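Local coordinates for protein phosphoserine aminotransferase (Bacillus alcalophilus, PDB 2BHX) that catalyses the reversible, pyridoxal-phosphate-dependent transamination of 3-phosphohydroxypyruvate to phosphoserine, a step of serine biosynthesis, as a homodimer, at residues L70-G75 / S232-N237; I118-K123 / F133-L138. All blocks are in the same frame, centred on the assembly; numbering follows the deposited sequence.

Contact 1: L70-G75 / S232-N237; sequences LFLQGG and SDSLYN. With PLP (pyridoxal-5'-phosphate), chain K; PLP (pyridoxal-5'-phosphate), chain C.
Ser234 docks against Leu70 and Phe71 of the sheet's outermost strand 67-72, its OG taking a nearly straight bond (167°) from Phe71 N at 3.0 Å. Leu70 and Leu72 pair with strand 204-209, which places Phe71 N-H on the outer edge, where a side chain, not another strand, satisfies it. The OG of Ser234, anti to its carbonyl carbon (chi1 -60°), points at Phe71 N and lies 3.4 Å from Leu70 CA; Ser234 CB lies 3.5 Å from Phe71 O. This end is buried and tight. The fold brings Ser234 here through a Schellman motif closing helix 226-231. Alanine here removes OG and would probably leave Phe71 N without its acceptor, loosening the loop from the strand.

The other end is looser and partly exposed: Gln73 NE2 and Asn237 ND2 stand 4.4 Å apart, and water 1 joins Gln73 NE2 to Asn237 OD1, both at 2.9 Å. Gln73 OE1 is bonded to Gly74 N of the second subunit. With OD1 accepting from the water, Asn237 ND2 donates to O2P of the second subunit's pyridoxal phosphate, 2.9 Å away; the two bonds together probably fix the amide's rotation, and each active site borrows a phosphate ligand across the dimer.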
ATOM      1  N   LEU A  70       8.194  11.294  -3.657  1.00 11.62           N
ATOM      2  CA  LEU A  70       6.870  10.853  -3.231  1.00 12.16           C
ATOM      3  C   LEU A  70       6.923   9.401  -2.794  1.00  9.72           C
ATOM      4  O   LEU A  70       7.690   8.616  -3.340  1.00 12.45           O
ATOM      5  CB  LEU A  70       5.832  10.993  -4.341  1.00 11.56           C
ATOM      6  CG  LEU A  70       5.777  12.377  -4.980  1.00 11.64           C
ATOM      7  CD1 LEU A  70       4.757  12.340  -6.115  1.00 13.91           C
ATOM      8  CD2 LEU A  70       5.440  13.455  -3.959  1.00 11.99           C
ATOM      9  N   PHE A  71       6.075   9.099  -1.797  1.00 12.53           N
ATOM     10  CA  PHE A  71       5.871   7.731  -1.338  1.00  9.41           C
ATOM     11  C   PHE A  71       4.385   7.417  -1.549  1.00 11.60           C
ATOM     12  O   PHE A  71       3.555   7.946  -0.807  1.00 15.24           O
ATOM     13  CB  PHE A  71       6.232   7.539   0.123  1.00 13.09           C
ATOM     14  CG  PHE A  71       7.682   7.821   0.490  1.00 14.97           C
ATOM     15  CD1 PHE A  71       8.008   8.464   1.676  1.00 14.46           C
ATOM     16  CD2 PHE A  71       8.711   7.426  -0.361  1.00 14.52           C
ATOM     17  CE1 PHE A  71       9.323   8.710   2.023  1.00 16.55           C
ATOM     18  CE2 PHE A  71      10.030   7.664  -0.011  1.00 11.23           C
ATOM     19  CZ  PHE A  71      10.349   8.297   1.180  1.00 17.81           C
ATOM     20  N   LEU A  72       4.081   6.605  -2.536  1.00  8.50           N
ATOM     21  CA  LEU A  72       2.705   6.407  -2.982  1.00 10.03           C
ATOM     22  C   LEU A  72       2.282   4.950  -2.823  1.00 16.39           C
ATOM     23  O   LEU A  72       3.154   4.086  -2.850  1.00 14.14           O
ATOM     24  CB  LEU A  72       2.512   6.777  -4.466  1.00  9.15           C
ATOM     25  CG  LEU A  72       2.824   8.245  -4.797  1.00 10.45           C
ATOM     26  CD1 LEU A  72       2.455   8.501  -6.250  1.00 16.68           C
ATOM     27  CD2 LEU A  72       2.125   9.189  -3.825  1.00 10.59           C
ATOM     28  N   GLN A  73       0.985   4.659  -2.692  1.00  9.90           N
ATOM     29  CA  GLN A  73       0.570   3.259  -2.735  1.00 10.20           C
ATOM     30  C   GLN A  73       0.225   2.860  -4.170  1.00 11.87           C
ATOM     31  O   GLN A  73       0.054   3.756  -5.000  1.00 12.85           O
ATOM     32  CB  GLN A  73      -0.661   3.034  -1.857  1.00  9.68           C
ATOM     33  CG  GLN A  73      -0.435   3.394  -0.401  1.00 11.87           C
ATOM     34  CD  GLN A  73      -1.703   3.168   0.429  1.00  9.82           C
ATOM     35  OE1 GLN A  73      -2.192   2.035   0.457  1.00 11.17           O
ATOM     36  NE2 GLN A  73      -2.179   4.216   1.083  1.00 13.27           N
ATOM     37  N   GLY A  74       0.074   1.564  -4.426  1.00  8.66           N
ATOM     38  CA  GLY A  74      -0.496   1.155  -5.707  1.00  9.66           C
ATOM     39  C   GLY A  74       0.500   0.426  -6.591  1.00 11.44           C
ATOM     40  O   GLY A  74       0.119  -0.163  -7.615  1.00 10.68           O
ATOM     41  N   GLY A  75       1.766   0.458  -6.192  1.00 11.58           N
ATOM     42  CA  GLY A  75       2.752  -0.282  -6.977  1.00 11.42           C
ATOM     43  C   GLY A  75       3.152   0.481  -8.236  1.00 12.97           C
ATOM     44  O   GLY A  75       2.618   1.529  -8.599  1.00 10.06           O
ATOM     45  N   SER A 232       0.941  17.734  -0.388  1.00 15.79           N
ATOM     46  CA  SER A 232       0.726  17.208   0.956  1.00 13.87           C
ATOM     47  C   SER A 232       1.914  16.398   1.464  1.00 15.82           C
ATOM     48  O   SER A 232       1.844  15.741   2.508  1.00 12.52           O
ATOM     49  CB  SER A 232      -0.557  16.365   0.910  1.00 20.11           C
ATOM     50  OG  SER A 232      -0.324  15.253   0.048  1.00 31.37           O
ATOM     51  N   ASP A 233       3.027  16.441   0.723  1.00 14.92           N
ATOM     52  CA  ASP A 233       4.212  15.645   1.047  1.00 15.41           C
ATOM     53  C   ASP A 233       3.913  14.169   1.295  1.00 10.84           C
ATOM     54  O   ASP A 233       4.418  13.575   2.249  1.00 12.48           O
ATOM     55  CB  ASP A 233       4.909  16.231   2.282  1.00 12.57           C
ATOM     56  CG  ASP A 233       6.283  15.641   2.542  1.00 17.32           C
ATOM     57  OD1 ASP A 233       6.929  15.144   1.582  1.00 15.97           O
ATOM     58  OD2 ASP A 233       6.674  15.675   3.733  1.00 17.19           O
ATOM     59  N   SER A 234       3.108  13.562   0.438  1.00 12.94           N
ATOM     60  CA  SER A 234       2.705  12.165   0.502  1.00  7.85           C
ATOM     61  C   SER A 234       1.961  11.828   1.789  1.00  9.31           C
ATOM     62  O   SER A 234       2.021  10.685   2.219  1.00 11.94           O
ATOM     63  CB  SER A 234       3.930  11.264   0.383  1.00 13.36           C
ATOM     64  OG  SER A 234       4.559  11.528  -0.863  1.00 13.82           O
ATOM     65  N   LEU A 235       1.290  12.831   2.341  1.00 12.93           N
ATOM     66  CA  LEU A 235       0.491  12.611   3.546  1.00 12.79           C
ATOM     67  C   LEU A 235      -0.951  13.023   3.296  1.00 15.59           C
ATOM     68  O   LEU A 235      -1.710  13.366   4.213  1.00 17.05           O
ATOM     69  CB  LEU A 235       1.143  13.377   4.711  1.00  9.71           C
ATOM     70  CG  LEU A 235       2.547  12.869   5.073  1.00 17.06           C
ATOM     71  CD1 LEU A 235       3.267  13.840   6.001  1.00 18.40           C
ATOM     72  CD2 LEU A 235       2.452  11.482   5.691  1.00 16.83           C
ATOM     73  N   TYR A 236      -1.387  12.990   2.032  1.00 11.99           N
ATOM     74  CA  TYR A 236      -2.747  13.409   1.723  1.00 11.98           C
ATOM     75  C   TYR A 236      -3.745  12.508   2.443  1.00 13.51           C
ATOM     76  O   TYR A 236      -4.657  12.958   3.143  1.00 16.43           O
ATOM     77  CB  TYR A 236      -3.043  13.330   0.222  1.00 12.32           C
ATOM     78  CG  TYR A 236      -4.509  13.619  -0.041  1.00 17.99           C
ATOM     79  CD1 TYR A 236      -5.007  14.901   0.158  1.00 19.48           C
ATOM     80  CD2 TYR A 236      -5.354  12.599  -0.475  1.00 15.03           C
ATOM     81  CE1 TYR A 236      -6.348  15.178  -0.080  1.00 17.32           C
ATOM     82  CE2 TYR A 236      -6.687  12.877  -0.706  1.00 11.98           C
ATOM     83  CZ  TYR A 236      -7.162  14.149  -0.508  1.00 17.67           C
ATOM     84  OH  TYR A 236      -8.497  14.414  -0.745  1.00 19.71           O
ATOM     85  N   ASN A 237      -3.525  11.211   2.245  1.00 11.95           N
ATOM     86  CA  ASN A 237      -4.341  10.279   3.046  1.00  9.62           C
ATOM     87  C   ASN A 237      -3.356   9.420   3.818  1.00 15.19           C
ATOM     88  O   ASN A 237      -2.165   9.747   3.890  1.00 11.65           O
ATOM     89  CB  ASN A 237      -5.309   9.457   2.219  1.00 10.64           C
ATOM     90  CG  ASN A 237      -4.630   8.387   1.395  1.00 14.97           C
ATOM     91  OD1 ASN A 237      -3.504   8.595   0.924  1.00 14.90           O
ATOM     92  ND2 ASN A 237      -5.296   7.255   1.216  1.00 11.20           N
TER
HETATM   93  N1  PLP K1361     -13.216   7.173   5.417  1.00 11.36           N
HETATM   94  C2  PLP K1361     -13.386   6.976   6.752  1.00 12.13           C
HETATM   95  C2A PLP K1361     -14.809   6.772   7.284  1.00 13.39           C
HETATM   96  C3  PLP K1361     -12.305   6.946   7.601  1.00 14.55           C
HETATM   97  O3  PLP K1361     -12.509   6.853   8.962  1.00 14.75           O
HETATM   98  C4  PLP K1361     -11.032   7.093   7.099  1.00 10.97           C
HETATM   99  C4A PLP K1361      -9.787   6.913   7.998  1.00 13.79           C
HETATM  100  C5  PLP K1361     -10.860   7.332   5.753  1.00 13.86           C
HETATM  101  C6  PLP K1361     -11.942   7.328   4.917  1.00 13.55           C
HETATM  102  C5A PLP K1361      -9.456   7.617   5.201  1.00 12.77           C
HETATM  103  O4P PLP K1361      -8.769   6.431   4.875  1.00 13.88           O
HETATM  104  P   PLP K1361      -7.361   6.430   4.088  1.00 12.10           P
HETATM  105  O1P PLP K1361      -6.542   7.389   4.845  1.00 10.83           O
HETATM  106  O2P PLP K1361      -7.746   6.883   2.730  1.00 11.44           O
HETATM  107  O3P PLP K1361      -6.921   5.028   4.156  1.00 10.12           O
HETATM  108  N1  PLP C1361       7.781  -2.617 -13.429  1.00  9.70           N
HETATM  109  C2  PLP C1361       8.917  -3.341 -13.249  1.00 10.95           C
HETATM  110  C2A PLP C1361      10.155  -3.101 -14.122  1.00 13.38           C
HETATM  111  C3  PLP C1361       8.937  -4.345 -12.325  1.00 13.25           C
HETATM  112  O3  PLP C1361      10.086  -5.071 -12.219  1.00 12.55           O
HETATM  113  C4  PLP C1361       7.794  -4.612 -11.602  1.00 17.36           C
HETATM  114  C4A PLP C1361       7.856  -5.559 -10.374  1.00 16.21           C
HETATM  115  C5  PLP C1361       6.635  -3.920 -11.834  1.00 13.21           C
HETATM  116  C6  PLP C1361       6.627  -2.895 -12.740  1.00  9.51           C
HETATM  117  C5A PLP C1361       5.344  -4.231 -11.052  1.00  9.49           C
HETATM  118  O4P PLP C1361       5.328  -3.542  -9.812  1.00 13.93           O
HETATM  119  P   PLP C1361       4.031  -3.663  -8.874  1.00 12.97           P
HETATM  120  O1P PLP C1361       3.838  -5.113  -8.723  1.00 10.08           O
HETATM  121  O2P PLP C1361       2.974  -2.985  -9.664  1.00 10.97           O
HETATM  122  O3P PLP C1361       4.402  -2.951  -7.639  1.00 13.35           O
HETATM  123  O   HOH W   1      -1.263   6.838   0.211  1.00 20.47           O

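Contact 2: I118-K123 / F133-L138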
ATOM      1  N   ILE A 118       5.761   4.180 -30.398  1.00 21.51           N
ATOM      2  CA  ILE A 118       6.869   3.311 -29.976  1.00 18.03           C
ATOM      3  C   ILE A 118       8.146   3.894 -30.564  1.00 24.69           C
ATOM      4  O   ILE A 118       8.415   3.900 -31.759  1.00 22.40           O
ATOM      5  CB  ILE A 118       6.598   1.858 -30.365  1.00 19.63           C
ATOM      6  CG1 ILE A 118       5.578   1.186 -29.427  1.00 24.86           C
ATOM      7  CG2 ILE A 118       7.829   0.968 -30.389  1.00 19.97           C
ATOM      8  CD1 ILE A 118       4.952  -0.048 -30.021  1.00 24.47           C
ATOM      9  N   ALA A 119       8.992   4.459 -29.719  1.00 20.54           N
ATOM     10  CA  ALA A 119      10.210   5.116 -30.154  1.00 21.21           C
ATOM     11  C   ALA A 119      11.228   4.132 -30.720  1.00 25.64           C
ATOM     12  O   ALA A 119      11.928   4.449 -31.673  1.00 22.34           O
ATOM     13  CB  ALA A 119      10.842   5.877 -28.998  1.00 16.32           C
ATOM     14  N   ALA A 120      11.324   2.965 -30.131  1.00 20.70           N
ATOM     15  CA  ALA A 120      12.240   1.896 -30.497  1.00 20.09           C
ATOM     16  C   ALA A 120      11.792   0.644 -29.757  1.00 21.88           C
ATOM     17  O   ALA A 120      11.125   0.764 -28.721  1.00 22.29           O
ATOM     18  CB  ALA A 120      13.670   2.258 -30.134  1.00 14.71           C
ATOM     19  N   SER A 121      12.110  -0.534 -30.224  1.00 14.12           N
ATOM     20  CA  SER A 121      11.664  -1.763 -29.624  1.00 14.44           C
ATOM     21  C   SER A 121      12.631  -2.870 -30.023  1.00 26.72           C
ATOM     22  O   SER A 121      13.104  -2.872 -31.164  1.00 30.68           O
ATOM     23  CB  SER A 121      10.250  -2.128 -30.054  1.00  8.97           C
ATOM     24  OG  SER A 121       9.902  -3.444 -29.656  1.00 18.52           O
ATOM     25  N   THR A 122      12.887  -3.762 -29.075  1.00 16.33           N
ATOM     26  CA  THR A 122      13.655  -4.962 -29.396  1.00 14.92           C
ATOM     27  C   THR A 122      12.701  -6.141 -29.293  1.00 14.26           C
ATOM     28  O   THR A 122      13.065  -7.299 -29.122  1.00 17.49           O
ATOM     29  CB  THR A 122      14.914  -5.117 -28.527  1.00 18.40           C
ATOM     30  OG1 THR A 122      14.681  -4.728 -27.169  1.00 19.88           O
ATOM     31  CG2 THR A 122      16.043  -4.170 -28.952  1.00 20.15           C
ATOM     32  N   LYS A 123      11.385  -5.892 -29.388  1.00 13.90           N
ATOM     33  CA  LYS A 123      10.471  -7.019 -29.226  1.00 15.59           C
ATOM     34  C   LYS A 123      10.638  -8.097 -30.292  1.00 23.17           C
ATOM     35  O   LYS A 123      10.362  -9.282 -30.054  1.00 31.44           O
ATOM     36  CB  LYS A 123       9.028  -6.506 -29.252  1.00 18.53           C
ATOM     37  CG  LYS A 123       7.903  -7.523 -29.116  1.00 16.24           C
ATOM     38  CD  LYS A 123       6.590  -6.761 -29.286  1.00 16.26           C
ATOM     39  CE  LYS A 123       5.368  -7.641 -29.199  1.00 24.91           C
ATOM     40  NZ  LYS A 123       5.436  -8.554 -28.021  1.00 47.09           N
ATOM     41  N   PHE A 133      20.376   4.305 -28.972  1.00 19.07           N
ATOM     42  CA  PHE A 133      19.588   5.528 -28.782  1.00 25.53           C
ATOM     43  C   PHE A 133      19.389   6.240 -30.119  1.00 35.50           C
ATOM     44  O   PHE A 133      18.428   6.971 -30.354  1.00 30.34           O
ATOM     45  CB  PHE A 133      20.231   6.463 -27.765  1.00 26.32           C
ATOM     46  CG  PHE A 133      20.473   5.911 -26.368  1.00 25.96           C
ATOM     47  CD1 PHE A 133      21.392   6.530 -25.537  1.00 19.95           C
ATOM     48  CD2 PHE A 133      19.785   4.801 -25.898  1.00 28.96           C
ATOM     49  CE1 PHE A 133      21.630   6.056 -24.247  1.00 20.84           C
ATOM     50  CE2 PHE A 133      20.028   4.302 -24.629  1.00 26.46           C
ATOM     51  CZ  PHE A 133      20.954   4.933 -23.814  1.00 21.50           C
ATOM     52  N   SER A 134      20.317   6.022 -31.047  1.00 28.44           N
ATOM     53  CA  SER A 134      20.159   6.598 -32.381  1.00 31.13           C
ATOM     54  C   SER A 134      18.941   6.040 -33.083  1.00 28.88           C
ATOM     55  O   SER A 134      18.439   6.568 -34.079  1.00 33.60           O
ATOM     56  CB  SER A 134      21.437   6.294 -33.177  1.00 32.53           C
ATOM     57  OG  SER A 134      21.447   4.909 -33.540  1.00 30.47           O
ATOM     58  N   GLU A 135      18.386   4.914 -32.612  1.00 23.64           N
ATOM     59  CA  GLU A 135      17.221   4.421 -33.339  1.00 27.28           C
ATOM     60  C   GLU A 135      15.913   5.030 -32.831  1.00 24.64           C
ATOM     61  O   GLU A 135      14.835   4.695 -33.335  1.00 25.21           O
ATOM     62  CB  GLU A 135      17.083   2.914 -33.230  1.00 36.46           C
ATOM     63  CG  GLU A 135      18.276   2.122 -32.739  1.00 55.90           C
ATOM     64  CD  GLU A 135      17.858   0.661 -32.582  1.00 67.27           C
ATOM     65  OE1 GLU A 135      16.633   0.407 -32.662  1.00 50.52           O
ATOM     66  OE2 GLU A 135      18.752  -0.184 -32.387  1.00 88.30           O
ATOM     67  N   PHE A 136      16.020   5.884 -31.824  1.00 25.90           N
ATOM     68  CA  PHE A 136      14.803   6.391 -31.186  1.00 27.53           C
ATOM     69  C   PHE A 136      14.043   7.332 -32.122  1.00 25.33           C
ATOM     70  O   PHE A 136      14.529   8.383 -32.532  1.00 26.87           O
ATOM     71  CB  PHE A 136      15.075   7.097 -29.855  1.00 20.95           C
ATOM     72  CG  PHE A 136      15.456   6.190 -28.688  1.00 23.38           C
ATOM     73  CD1 PHE A 136      15.622   4.825 -28.847  1.00 22.85           C
ATOM     74  CD2 PHE A 136      15.657   6.749 -27.433  1.00 21.71           C
ATOM     75  CE1 PHE A 136      15.998   4.003 -27.787  1.00 21.55           C
ATOM     76  CE2 PHE A 136      16.031   5.939 -26.367  1.00 18.49           C
ATOM     77  CZ  PHE A 136      16.207   4.581 -26.552  1.00 18.58           C
ATOM     78  N   GLN A 137      12.814   6.942 -32.442  1.00 25.02           N
ATOM     79  CA  GLN A 137      11.916   7.808 -33.206  1.00 21.19           C
ATOM     80  C   GLN A 137      11.217   8.776 -32.255  1.00 29.80           C
ATOM     81  O   GLN A 137      10.306   8.323 -31.548  1.00 23.64           O
ATOM     82  CB  GLN A 137      10.899   6.964 -33.960  1.00 24.92           C
ATOM     83  CG  GLN A 137      11.317   6.444 -35.321  1.00 54.86           C
ATOM     84  CD  GLN A 137      10.213   6.679 -36.346  1.00 79.48           C
ATOM     85  OE1 GLN A 137       9.057   6.933 -35.984  1.00 90.60           O
ATOM     86  NE2 GLN A 137      10.577   6.595 -37.621  1.00102.66           N
ATOM     87  N   LEU A 138      11.611  10.039 -32.226  1.00 27.67           N
ATOM     88  CA  LEU A 138      10.997  11.046 -31.361  1.00 25.50           C
ATOM     89  C   LEU A 138      10.009  11.945 -32.102  1.00 39.05           C
ATOM     90  O   LEU A 138      10.192  12.185 -33.300  1.00 29.23           O
ATOM     91  CB  LEU A 138      12.114  11.865 -30.708  1.00 18.59           C
ATOM     92  CG  LEU A 138      13.104  10.971 -29.938  1.00 30.49           C
ATOM     93  CD1 LEU A 138      14.174  11.811 -29.273  1.00 24.59           C
ATOM     94  CD2 LEU A 138      12.356  10.097 -28.933  1.00 19.10           C
TER
HETATM   95  O   HOH W   2      13.468  -0.255 -32.701  1.00 35.53           O
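Ala119 and Gln137 meet through one backbone hydrogen bond, Gln137 N to Ala119 O, 2.8 Å long and straight at 179°, with the donor tilted 22° from the carbonyl plane. The site is a corner at the margin of the central sheet of this class-V aminotransferase: strand 115-121, outermost on its side, turns at Ala119, and the loop leading to strand 142-148 comes back against it. Two CA-H...O contacts flank the bond, from Phe136 CA to Ala119 O and from Ala119 CA to Gln137 O, each 3.5 Å. Gln137 O is also held by Asn95 ND2 of the adjacent strand 93-98.

Among the side chains, the methyl of Ala120 carries the closest apolar contact, meeting the Phe136 ring obliquely at CD1, 3.5 Å from CB. CG of Phe136 stands beside its own backbone N (chi1 -72°), which turns the ring towards Ala120 and under Phe133 CA, 3.9 Å above the ring centre. The bond from Phe136 N to Phe133 O closes the same 3-10 turn, consistent with Phe133 CA lying over the ring face. The inner side is closed by Leu145 of strand 142-148, touched by Ala119, Phe136 and Leu138. Glu135, by contrast, lies at the exposed rim and reaches the strand mainly through solvent. Water 2 accepts from Ser121 N at 2.8 Å and lies a longer 3.2 Å from Glu135 OE1. Beyond it an ST turn finishes the strand, with Ser121 OG accepting from Lys123 N at 2.9 Å.

The two contacts sit at the two outermost strands of the same seven-stranded mixed sheet, contact 1 on strand 67-72 and contact 2 on strand 115-121. Their centres are 33 Å apart and their nearest atoms about 21 Å apart, without touching. Along the chain, contact 2 is nested inside the loop that contact 1 closes. Their roles differ: contact 2 is remote from the annotated sites, whereas contact 1 faces two cofactors. Besides the second subunit's phosphate at Asn237, Gly75 CA comes to 3.2 Å from O3P of the chain's own pyridoxal phosphate. The side chain of Asn237 is also about 8 Å from that of Arg42, which probably binds glutamate.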